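Local coordinates for Bd3459 (Bdellovibrio bacteriovorus, PDB 5CEC), which is a predatory endopeptidase, related to serine-type D-Ala-D-Ala carboxypeptidases of the S13 family and bound here by the ankyrin-repeat immunity protein Bd3460, at residues Q400-K403 with N404-Q408. The protein carries 1 engineered substitution. Residues are numbered along the deposited sequence; the frame is centred on the assembly and turned at random.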
ATOM      1  N   GLN A 400       7.965  10.709   8.773  1.00 13.40           N
ATOM      2  CA  GLN A 400       8.142  12.124   8.495  1.00 14.26           C
ATOM      3  C   GLN A 400       9.613  12.463   8.260  1.00 14.73           C
ATOM      4  O   GLN A 400       9.920  13.321   7.421  1.00 15.00           O
ATOM      5  CB  GLN A 400       7.515  13.024   9.544  1.00 14.94           C
ATOM      6  CG  GLN A 400       7.432  14.505   9.104  1.00 14.99           C
ATOM      7  CD  GLN A 400       6.549  14.711   7.905  1.00 14.73           C
ATOM      8  OE1 GLN A 400       5.383  14.344   7.902  1.00 15.58           O
ATOM      9  NE2 GLN A 400       7.081  15.370   6.876  1.00 15.53           N
ATOM     10  N   GLN A 401      10.531  11.791   8.938  1.00 14.32           N
ATOM     11  CA  GLN A 401      11.948  11.997   8.636  1.00 14.95           C
ATOM     12  C   GLN A 401      12.278  11.629   7.195  1.00 14.16           C
ATOM     13  O   GLN A 401      13.025  12.361   6.535  1.00 15.63           O
ATOM     14  CB  GLN A 401      12.849  11.251   9.610  1.00 15.85           C
ATOM     15  CG  GLN A 401      12.891  11.852  10.998  1.00 18.47           C
ATOM     16  CD  GLN A 401      13.863  11.145  11.915  1.00 20.72           C
ATOM     17  OE1 GLN A 401      14.782  10.461  11.468  1.00 25.03           O
ATOM     18  NE2 GLN A 401      13.703  11.358  13.210  1.00 22.63           N
ATOM     19  N   ILE A 402      11.729  10.519   6.699  1.00 13.97           N
ATOM     20  CA  ILE A 402      11.920  10.135   5.316  1.00 14.74           C
ATOM     21  C   ILE A 402      11.356  11.200   4.386  1.00 14.10           C
ATOM     22  O   ILE A 402      12.010  11.619   3.449  1.00 15.77           O
ATOM     23  CB  ILE A 402      11.281   8.766   5.013  1.00 14.93           C
ATOM     24  CG1 ILE A 402      12.008   7.637   5.770  1.00 15.25           C
ATOM     25  CG2 ILE A 402      11.283   8.509   3.510  1.00 16.44           C
ATOM     26  CD1 ILE A 402      11.291   6.324   5.726  1.00 17.48           C
ATOM     27  N   LYS A 403      10.125  11.640   4.636  1.00 13.61           N
ATOM     28  CA  LYS A 403       9.505  12.645   3.783  1.00 14.36           C
ATOM     29  C   LYS A 403      10.342  13.905   3.716  1.00 15.43           C
ATOM     30  O   LYS A 403      10.532  14.483   2.640  1.00 17.00           O
ATOM     31  CB  LYS A 403       8.116  12.992   4.330  1.00 14.95           C
ATOM     32  CG  LYS A 403       7.123  11.873   4.198  1.00 15.06           C
ATOM     33  CD  LYS A 403       5.761  12.246   4.772  1.00 15.27           C
ATOM     34  CE  LYS A 403       4.749  11.121   4.632  1.00 15.15           C
ATOM     35  NZ  LYS A 403       3.444  11.478   5.217  1.00 15.72           N
ATOM     36  N   ASN A 404      10.880  14.315   4.851  1.00 14.82           N
ATOM     37  CA  ASN A 404      11.733  15.513   4.885  1.00 16.78           C
ATOM     38  C   ASN A 404      13.013  15.311   4.115  1.00 16.55           C
ATOM     39  O   ASN A 404      13.456  16.243   3.444  1.00 18.21           O
ATOM     40  CB  ASN A 404      11.981  15.974   6.325  1.00 17.47           C
ATOM     41  CG  ASN A 404      10.696  16.487   7.023  1.00 18.43           C
ATOM     42  OD1 ASN A 404       9.668  16.707   6.394  1.00 18.22           O
ATOM     43  ND2 ASN A 404      10.777  16.708   8.289  1.00 19.00           N
ATOM     44  N   LYS A 405      13.592  14.117   4.184  1.00 15.06           N
ATOM     45  CA  LYS A 405      14.829  13.845   3.406  1.00 15.94           C
ATOM     46  C   LYS A 405      14.552  13.865   1.893  1.00 16.80           C
ATOM     47  O   LYS A 405      15.346  14.404   1.090  1.00 18.91           O
ATOM     48  CB  LYS A 405      15.440  12.497   3.809  1.00 17.89           C
ATOM     49  CG  LYS A 405      16.102  12.503   5.184  1.00 19.61           C
ATOM     50  CD  LYS A 405      16.549  11.120   5.581  1.00 21.03           C
ATOM     51  CE  LYS A 405      17.042  11.040   6.998  1.00 24.08           C
ATOM     52  NZ  LYS A 405      18.256  11.895   7.181  1.00 28.00           N
ATOM     53  N   VAL A 406      13.428  13.281   1.483  1.00 16.53           N
ATOM     54  CA  VAL A 406      13.080  13.315   0.059  1.00 16.73           C
ATOM     55  C   VAL A 406      12.753  14.750  -0.369  1.00 16.51           C
ATOM     56  O   VAL A 406      13.152  15.190  -1.459  1.00 17.44           O
ATOM     57  CB  VAL A 406      11.935  12.337  -0.262  1.00 16.49           C
ATOM     58  CG1 VAL A 406      11.527  12.438  -1.732  1.00 18.23           C
ATOM     59  CG2 VAL A 406      12.382  10.934   0.104  1.00 17.64           C
ATOM     60  N   SER A 407      12.081  15.506   0.496  1.00 16.91           N
ATOM     61  CA  SER A 407      11.755  16.896   0.177  1.00 18.00           C
ATOM     62  C   SER A 407      13.034  17.718   0.010  1.00 19.21           C
ATOM     63  O   SER A 407      13.145  18.560  -0.896  1.00 20.83           O
ATOM     64  CB  SER A 407      10.868  17.493   1.259  1.00 17.61           C
ATOM     65  OG  SER A 407       9.653  16.798   1.330  1.00 17.51           O
ATOM     66  N   GLN A 408      14.021  17.461   0.865  1.00 19.30           N
ATOM     67  CA  GLN A 408      15.320  18.151   0.780  1.00 23.02           C
ATOM     68  C   GLN A 408      15.978  17.846  -0.561  1.00 20.92           C
ATOM     69  O   GLN A 408      16.527  18.760  -1.204  1.00 23.87           O
ATOM     70  CB  GLN A 408      16.227  17.730   1.943  1.00 24.63           C
ATOM     71  CG  GLN A 408      17.549  18.483   2.037  1.00 26.30           C
ATOM     72  CD  GLN A 408      17.362  19.985   2.243  1.00 32.11           C
ATOM     73  OE1 GLN A 408      16.510  20.431   3.004  1.00 38.26           O
ATOM     74  NE2 GLN A 408      18.159  20.767   1.552  1.00 36.52           N
TER
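Q400 and N404, one turn apart on the same helix, join side chain to side chain: NE2 of Q400 donates to OD1 of N404 at 3.0 Å. Seen from Q400 the acceptor lies almost exactly in its amide plane, but seen from N404 the donor sits above the carbonyl plane, 45° out of it, and the two amide planes are turned 48° against each other. Q400 makes this reach by swinging CG anti to its own backbone N (chi1 -168°) and then bending at chi2, which carries the amide forward along the helix to N404. N404 N also donates to Q400 O at 2.9 Å, so these two residues are tied by both backbone and side chain. One turn further on, K403 O takes two donors from S407, N and OG, each at 2.8 Å and from opposite faces of the carbonyl; the hydroxyl bond is the familiar one of a helical serine folding back on the preceding turn. I402 and V406 bring CG2 to CG2 at 4.3 Å. All this belongs to helix 394-411, which packs on the large antiparallel sheet of a penicillin-binding-protein-like fold: I402 and V406 pack on strands 364-373 and 376-385, both touching L367. The polar row faces Bd3460. There the OE1 end of Q400 accepts from N141 of the Bd3460 chain, which with the N404 bond holds both ends of the glutamine amide and fixes its flip. K403 runs fully extended, its NZ in a salt bridge with D107 of Bd3460 and in cation-pi contact with Y346 of its own chain, while Y174 of Bd3460 packs against N404, S407 and Q408.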